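Local structure of 2-C-methyl-D-erythritol 4-phosphate cytidylyltransferase (Thermus thermophilus HB8, 2PX7) at residues S27-A32 and E67-L72; R99-A104 and L177-H182. The protein probably catalyses the transfer of a cytidylyl group from CTP to 2-C-methyl-D-erythritol 4-phosphate, a step of the non-mevalonate route to isoprenoids. One frame throughout, in Å; residues are numbered along the deposited sequence.

Contact 1 (S27-A32 and E67-L72); sequences SVLIPA and EVLVAL
S27 and E67 sit side by side at the start of two parallel strands, and the serine hydroxyl donates to the glutamate: OG of S27 lies 2.7 Å from OE1 of E67, on the anti lone pair of that oxygen. With CG anti to the backbone N (chi1 177°), the extended glutamate chain brings its carboxylate level with the hydroxyl. The same OE1 also accepts the backbone N-H of S105. Further along this face L29 and L69 point the same way, CD2 of L29 resting 3.6 Å from CD1 of L69. The other face carries the beta-branched pairs V28-V68 and I30-V70. I30 also slants diagonally across V68, its CG1 4.1 Å from CG1 of V68, while its CB meets CG2 of V70; helix 54-61 covers this side. Four N-H...O=C bonds join the backbones, beginning with N of V28 to O of E67 at 2.7 Å and ending with N of A71 to O of I30 at 2.9 Å. O of I30 takes a second N-H, from A32, on the opposite face of its carbonyl plane; this closes an inverse gamma turn centred on P31. The chemistry is thus mostly apolar, with alternate backbone groups paired here and others bonded to strands 108-111 and 85-88, while two donors grip OE1 of E67 at the edge of the buried region and probably favour a charged carboxylate.

Contact 2 (R99-A104 and L177-H182); sequences RLLEAA and LLREAH
L101 reaches from helix 93-103 into the side of helix 175-188, where L178, R179 and H182 receive it. Its CB points toward the partner helix, and a chi1 of -164° carries CG on in that direction, anti to the backbone N, until it lies 3.6 Å from CG of R179. Beyond this the two methyls part. CD1 lies 4.0 Å from CD2 of L178 and also touches the arginine CG, whereas CD2 meets CG of L178 at 3.8 Å and CD2 of the H182 imidazole at 3.7 Å, with the backbone O of L178 equally close. NE2 of that ring is hydrogen-bonded to OD1 of D195, which helps fix the ring beside the methyl. R179 folds over the leucine: bends at chi2 and chi3 carry its guanidinium across to the backbone at L101 and A104, where NH1 approaches O of L101 at 2.6 Å in a weak, bent bond (125° at the hydrogen). O of A104 lies at the guanidinium edge, 3.5 Å from NH1. An alanine in place of L101 would probably leave the arginine methylenes, the L178 side chain and the H182 ring without their common apolar partner, opening a gap between the helices. The segment axes run 10.6 Å apart at an angle of 141°, a separation filled by L101 and spanned by the R179 arm. A helix lying on a central, mostly parallel sheet, as 93-103 does, with a second helix packed beside it, is characteristic of the Rossmann-like alpha/beta fold of IspD cytidylyltransferases.

How the contacts relate
The two contacts, with centres 12 Å apart, belong to one alpha/beta sandwich: contact 1 joins neighbouring strands of the central sheet, and contact 2 sets helix 175-188 beside helix 93-103, which lies on that sheet. L100 is the direct link. Its CD1 lies 3.5 Å from C of I30, and its CD2 lies 3.6 Å from C of V70, so it rests over both strands. L101 and A104 also touch this sheet face, at L29 and S27. Only contact 1 approaches the predicted catalytic site: the side chain of A32 is about 6 Å from that of K44, a probable transition-state stabiliser, and that of P31 about 9 Å from that of K217, which probably positions 2-C-methyl-D-erythritol 4-phosphate.

Contact 1 (S27-A32 and E67-L72)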
ATOM      1  N   SER A  27      -8.578  22.341  15.193  1.00 40.87           N
ATOM      2  CA  SER A  27      -9.884  21.566  15.082  1.00 39.14           C
ATOM      3  C   SER A  27      -9.990  20.183  14.305  1.00 37.57           C
ATOM      4  O   SER A  27      -9.955  20.140  13.085  1.00 36.82           O
ATOM      5  CB  SER A  27     -10.980  22.520  14.606  1.00 40.28           C
ATOM      6  OG  SER A  27     -12.262  22.170  15.085  1.00 40.47           O
ATOM      7  N   VAL A  28     -10.176  19.066  15.012  1.00 35.11           N
ATOM      8  CA  VAL A  28     -10.071  17.725  14.399  1.00 33.70           C
ATOM      9  C   VAL A  28     -11.432  17.035  14.198  1.00 31.89           C
ATOM     10  O   VAL A  28     -12.193  16.868  15.156  1.00 31.46           O
ATOM     11  CB  VAL A  28      -9.123  16.785  15.227  1.00 32.95           C
ATOM     12  CG1 VAL A  28      -9.101  15.400  14.650  1.00 32.92           C
ATOM     13  CG2 VAL A  28      -7.698  17.352  15.310  1.00 32.26           C
ATOM     14  N   LEU A  29     -11.733  16.630  12.961  1.00 29.47           N
ATOM     15  CA  LEU A  29     -13.012  15.961  12.665  1.00 27.94           C
ATOM     16  C   LEU A  29     -12.789  14.502  12.345  1.00 27.44           C
ATOM     17  O   LEU A  29     -12.026  14.185  11.436  1.00 27.03           O
ATOM     18  CB  LEU A  29     -13.769  16.651  11.514  1.00 27.46           C
ATOM     19  CG  LEU A  29     -13.743  18.187  11.476  1.00 27.19           C
ATOM     20  CD1 LEU A  29     -14.566  18.720  10.285  1.00 26.15           C
ATOM     21  CD2 LEU A  29     -14.273  18.756  12.791  1.00 28.16           C
ATOM     22  N   ILE A  30     -13.460  13.631  13.099  1.00 27.14           N
ATOM     23  CA  ILE A  30     -13.376  12.182  12.936  1.00 28.15           C
ATOM     24  C   ILE A  30     -14.730  11.578  12.492  1.00 29.17           C
ATOM     25  O   ILE A  30     -15.541  11.178  13.337  1.00 29.12           O
ATOM     26  CB  ILE A  30     -12.878  11.483  14.260  1.00 27.81           C
ATOM     27  CG1 ILE A  30     -11.615  12.157  14.855  1.00 26.50           C
ATOM     28  CG2 ILE A  30     -12.771   9.952  14.105  1.00 27.34           C
ATOM     29  CD1 ILE A  30     -10.310  12.185  13.965  1.00 25.29           C
ATOM     30  N   PRO A  31     -14.972  11.491  11.163  1.00 30.59           N
ATOM     31  CA  PRO A  31     -16.240  10.922  10.664  1.00 32.10           C
ATOM     32  C   PRO A  31     -16.292   9.403  10.764  1.00 33.90           C
ATOM     33  O   PRO A  31     -16.239   8.732   9.749  1.00 34.95           O
ATOM     34  CB  PRO A  31     -16.260  11.357   9.189  1.00 32.03           C
ATOM     35  CG  PRO A  31     -14.764  11.430   8.804  1.00 30.41           C
ATOM     36  CD  PRO A  31     -14.073  11.915  10.061  1.00 31.02           C
ATOM     37  N   ALA A  32     -16.405   8.870  11.976  1.00 36.27           N
ATOM     38  CA  ALA A  32     -16.383   7.419  12.214  1.00 38.30           C
ATOM     39  C   ALA A  32     -17.776   6.771  12.321  1.00 39.97           C
ATOM     40  O   ALA A  32     -18.088   6.109  13.321  1.00 40.60           O
ATOM     41  CB  ALA A  32     -15.582   7.122  13.476  1.00 37.75           C
ATOM     42  N   GLU A  67      -9.572  20.886  19.825  1.00 36.59           N
ATOM     43  CA  GLU A  67     -10.948  20.370  19.727  1.00 35.68           C
ATOM     44  C   GLU A  67     -10.993  19.115  18.840  1.00 34.84           C
ATOM     45  O   GLU A  67     -10.509  19.132  17.700  1.00 34.75           O
ATOM     46  CB  GLU A  67     -11.858  21.468  19.161  1.00 35.66           C
ATOM     47  CG  GLU A  67     -13.312  21.069  18.930  1.00 35.91           C
ATOM     48  CD  GLU A  67     -14.139  22.206  18.330  1.00 36.59           C
ATOM     49  OE1 GLU A  67     -13.892  22.602  17.167  1.00 35.03           O
ATOM     50  OE2 GLU A  67     -15.058  22.693  19.026  1.00 39.21           O
ATOM     51  N   VAL A  68     -11.531  18.026  19.381  1.00 33.91           N
ATOM     52  CA  VAL A  68     -11.760  16.799  18.623  1.00 33.18           C
ATOM     53  C   VAL A  68     -13.275  16.532  18.579  1.00 33.04           C
ATOM     54  O   VAL A  68     -13.947  16.485  19.620  1.00 32.88           O
ATOM     55  CB  VAL A  68     -11.009  15.577  19.207  1.00 33.19           C
ATOM     56  CG1 VAL A  68     -11.193  14.341  18.314  1.00 32.28           C
ATOM     57  CG2 VAL A  68      -9.504  15.878  19.415  1.00 33.24           C
ATOM     58  N   LEU A  69     -13.798  16.381  17.365  1.00 31.96           N
ATOM     59  CA  LEU A  69     -15.221  16.117  17.144  1.00 31.06           C
ATOM     60  C   LEU A  69     -15.357  14.794  16.421  1.00 30.48           C
ATOM     61  O   LEU A  69     -14.714  14.569  15.390  1.00 29.46           O
ATOM     62  CB  LEU A  69     -15.841  17.246  16.320  1.00 31.19           C
ATOM     63  CG  LEU A  69     -15.817  18.652  16.935  1.00 32.52           C
ATOM     64  CD1 LEU A  69     -15.967  19.711  15.872  1.00 31.83           C
ATOM     65  CD2 LEU A  69     -16.931  18.820  17.982  1.00 33.28           C
ATOM     66  N   VAL A  70     -16.184  13.916  16.975  1.00 30.21           N
ATOM     67  CA  VAL A  70     -16.316  12.542  16.501  1.00 30.49           C
ATOM     68  C   VAL A  70     -17.763  12.244  16.127  1.00 31.53           C
ATOM     69  O   VAL A  70     -18.688  12.573  16.881  1.00 31.50           O
ATOM     70  CB  VAL A  70     -15.856  11.523  17.579  1.00 30.37           C
ATOM     71  CG1 VAL A  70     -15.994  10.069  17.071  1.00 28.85           C
ATOM     72  CG2 VAL A  70     -14.416  11.810  18.019  1.00 29.80           C
ATOM     73  N   ALA A  71     -17.945  11.612  14.971  1.00 31.93           N
ATOM     74  CA  ALA A  71     -19.249  11.157  14.521  1.00 32.89           C
ATOM     75  C   ALA A  71     -19.367   9.664  14.750  1.00 34.17           C
ATOM     76  O   ALA A  71     -18.463   8.906  14.378  1.00 34.83           O
ATOM     77  CB  ALA A  71     -19.447  11.477  13.055  1.00 32.77           C
ATOM     78  N   LEU A  72     -20.469   9.234  15.365  1.00 34.40           N
ATOM     79  CA  LEU A  72     -20.701   7.813  15.572  1.00 35.47           C
ATOM     80  C   LEU A  72     -22.041   7.379  14.978  1.00 36.43           C
ATOM     81  O   LEU A  72     -22.951   8.199  14.847  1.00 36.04           O
ATOM     82  CB  LEU A  72     -20.635   7.463  17.069  1.00 35.49           C
ATOM     83  CG  LEU A  72     -19.271   7.554  17.756  1.00 35.34           C
ATOM     84  CD1 LEU A  72     -19.417   7.258  19.239  1.00 34.83           C
ATOM     85  CD2 LEU A  72     -18.243   6.612  17.102  1.00 35.97           C
TER

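Contact 2 (R99-A104 and L177-H182)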
ATOM      1  N   ARG A  99     -21.670  17.253   9.124  1.00 27.94           N
ATOM      2  CA  ARG A  99     -22.236  17.402  10.464  1.00 28.68           C
ATOM      3  C   ARG A  99     -21.209  17.895  11.452  1.00 28.70           C
ATOM      4  O   ARG A  99     -21.442  18.876  12.163  1.00 28.44           O
ATOM      5  CB  ARG A  99     -22.854  16.089  10.930  1.00 28.79           C
ATOM      6  CG  ARG A  99     -24.101  15.719  10.114  1.00 30.43           C
ATOM      7  CD  ARG A  99     -24.705  14.452  10.668  1.00 33.44           C
ATOM      8  NE  ARG A  99     -25.782  13.927   9.838  1.00 34.65           N
ATOM      9  CZ  ARG A  99     -26.746  13.124  10.287  1.00 37.87           C
ATOM     10  NH1 ARG A  99     -26.779  12.769  11.575  1.00 36.07           N
ATOM     11  NH2 ARG A  99     -27.683  12.675   9.447  1.00 36.40           N
ATOM     12  N   LEU A 100     -20.062  17.224  11.471  1.00 28.49           N
ATOM     13  CA  LEU A 100     -18.939  17.622  12.315  1.00 28.98           C
ATOM     14  C   LEU A 100     -18.483  19.037  12.020  1.00 29.05           C
ATOM     15  O   LEU A 100     -18.169  19.794  12.928  1.00 29.42           O
ATOM     16  CB  LEU A 100     -17.768  16.640  12.146  1.00 28.53           C
ATOM     17  CG  LEU A 100     -18.053  15.215  12.626  1.00 28.92           C
ATOM     18  CD1 LEU A 100     -16.895  14.307  12.244  1.00 28.27           C
ATOM     19  CD2 LEU A 100     -18.315  15.183  14.141  1.00 28.91           C
ATOM     20  N   LEU A 101     -18.447  19.383  10.742  1.00 30.08           N
ATOM     21  CA  LEU A 101     -17.953  20.687  10.285  1.00 30.94           C
ATOM     22  C   LEU A 101     -18.776  21.862  10.822  1.00 31.91           C
ATOM     23  O   LEU A 101     -18.234  22.920  11.142  1.00 30.96           O
ATOM     24  CB  LEU A 101     -17.961  20.710   8.754  1.00 30.60           C
ATOM     25  CG  LEU A 101     -17.190  21.756   7.955  1.00 31.18           C
ATOM     26  CD1 LEU A 101     -15.728  21.908   8.443  1.00 29.33           C
ATOM     27  CD2 LEU A 101     -17.269  21.359   6.476  1.00 29.84           C
ATOM     28  N   GLU A 102     -20.089  21.661  10.911  1.00 33.63           N
ATOM     29  CA  GLU A 102     -20.995  22.675  11.440  1.00 35.83           C
ATOM     30  C   GLU A 102     -20.667  23.027  12.890  1.00 35.60           C
ATOM     31  O   GLU A 102     -20.867  24.170  13.310  1.00 35.98           O
ATOM     32  CB  GLU A 102     -22.440  22.188  11.328  1.00 37.22           C
ATOM     33  CG  GLU A 102     -23.455  23.316  11.265  1.00 43.83           C
ATOM     34  CD  GLU A 102     -24.868  22.794  11.085  1.00 51.70           C
ATOM     35  OE1 GLU A 102     -25.086  22.013  10.126  1.00 54.47           O
ATOM     36  OE2 GLU A 102     -25.748  23.170  11.904  1.00 55.08           O
ATOM     37  N   ALA A 103     -20.137  22.046  13.627  1.00 35.15           N
ATOM     38  CA  ALA A 103     -19.773  22.193  15.037  1.00 35.21           C
ATOM     39  C   ALA A 103     -18.345  22.688  15.270  1.00 35.46           C
ATOM     40  O   ALA A 103     -18.009  23.075  16.392  1.00 35.04           O
ATOM     41  CB  ALA A 103     -19.993  20.871  15.776  1.00 35.20           C
ATOM     42  N   ALA A 104     -17.512  22.682  14.221  1.00 34.95           N
ATOM     43  CA  ALA A 104     -16.105  23.095  14.333  1.00 34.80           C
ATOM     44  C   ALA A 104     -15.995  24.558  14.795  1.00 34.99           C
ATOM     45  O   ALA A 104     -16.692  25.413  14.270  1.00 34.57           O
ATOM     46  CB  ALA A 104     -15.375  22.883  12.994  1.00 34.16           C
ATOM     47  N   LEU A 177     -13.020  27.234   4.054  1.00 26.97           N
ATOM     48  CA  LEU A 177     -12.915  26.702   2.710  1.00 26.00           C
ATOM     49  C   LEU A 177     -13.667  25.371   2.612  1.00 25.74           C
ATOM     50  O   LEU A 177     -14.409  25.145   1.663  1.00 25.37           O
ATOM     51  CB  LEU A 177     -11.441  26.542   2.313  1.00 25.40           C
ATOM     52  CG  LEU A 177     -11.164  25.831   0.989  1.00 25.10           C
ATOM     53  CD1 LEU A 177     -11.701  26.637  -0.234  1.00 23.20           C
ATOM     54  CD2 LEU A 177      -9.676  25.572   0.871  1.00 25.27           C
ATOM     55  N   LEU A 178     -13.467  24.492   3.590  1.00 25.07           N
ATOM     56  CA  LEU A 178     -14.172  23.212   3.591  1.00 25.11           C
ATOM     57  C   LEU A 178     -15.710  23.383   3.697  1.00 25.54           C
ATOM     58  O   LEU A 178     -16.476  22.631   3.089  1.00 25.27           O
ATOM     59  CB  LEU A 178     -13.609  22.261   4.673  1.00 24.92           C
ATOM     60  CG  LEU A 178     -14.080  20.798   4.544  1.00 25.11           C
ATOM     61  CD1 LEU A 178     -13.684  20.217   3.158  1.00 24.32           C
ATOM     62  CD2 LEU A 178     -13.548  19.918   5.674  1.00 23.98           C
ATOM     63  N   ARG A 179     -16.151  24.378   4.461  1.00 26.18           N
ATOM     64  CA  ARG A 179     -17.566  24.770   4.456  1.00 27.28           C
ATOM     65  C   ARG A 179     -18.036  25.181   3.049  1.00 26.86           C
ATOM     66  O   ARG A 179     -19.013  24.642   2.573  1.00 27.34           O
ATOM     67  CB  ARG A 179     -17.871  25.801   5.561  1.00 27.66           C
ATOM     68  CG  ARG A 179     -17.519  25.223   6.952  1.00 30.15           C
ATOM     69  CD  ARG A 179     -18.444  25.624   8.096  1.00 36.20           C
ATOM     70  NE  ARG A 179     -17.832  26.643   8.926  1.00 38.22           N
ATOM     71  CZ  ARG A 179     -17.592  26.568  10.241  1.00 36.54           C
ATOM     72  NH1 ARG A 179     -17.932  25.525  10.976  1.00 35.93           N
ATOM     73  NH2 ARG A 179     -17.008  27.593  10.824  1.00 35.27           N
ATOM     74  N   GLU A 180     -17.315  26.075   2.366  1.00 26.50           N
ATOM     75  CA  GLU A 180     -17.657  26.403   0.972  1.00 27.42           C
ATOM     76  C   GLU A 180     -17.742  25.167   0.084  1.00 26.95           C
ATOM     77  O   GLU A 180     -18.648  25.050  -0.740  1.00 26.70           O
ATOM     78  CB  GLU A 180     -16.657  27.377   0.336  1.00 27.60           C
ATOM     79  CG  GLU A 180     -16.641  28.776   0.915  1.00 31.26           C
ATOM     80  CD  GLU A 180     -17.916  29.581   0.620  1.00 34.55           C
ATOM     81  OE1 GLU A 180     -18.589  29.331  -0.407  1.00 36.36           O
ATOM     82  OE2 GLU A 180     -18.224  30.484   1.418  1.00 35.30           O
ATOM     83  N   ALA A 181     -16.773  24.263   0.239  1.00 27.05           N
ATOM     84  CA  ALA A 181     -16.725  23.027  -0.540  1.00 27.15           C
ATOM     85  C   ALA A 181     -17.957  22.142  -0.295  1.00 27.36           C
ATOM     86  O   ALA A 181     -18.569  21.629  -1.241  1.00 27.04           O
ATOM     87  CB  ALA A 181     -15.443  22.264  -0.231  1.00 26.50           C
ATOM     88  N   HIS A 182     -18.291  21.941   0.972  1.00 27.15           N
ATOM     89  CA  HIS A 182     -19.461  21.161   1.319  1.00 28.26           C
ATOM     90  C   HIS A 182     -20.779  21.838   0.879  1.00 29.15           C
ATOM     91  O   HIS A 182     -21.693  21.149   0.450  1.00 29.53           O
ATOM     92  CB  HIS A 182     -19.462  20.791   2.811  1.00 27.67           C
ATOM     93  CG  HIS A 182     -18.662  19.560   3.122  1.00 27.56           C
ATOM     94  ND1 HIS A 182     -19.221  18.301   3.173  1.00 25.22           N
ATOM     95  CD2 HIS A 182     -17.338  19.394   3.363  1.00 25.63           C
ATOM     96  CE1 HIS A 182     -18.282  17.416   3.457  1.00 26.52           C
ATOM     97  NE2 HIS A 182     -17.127  18.055   3.574  1.00 26.69           N
TER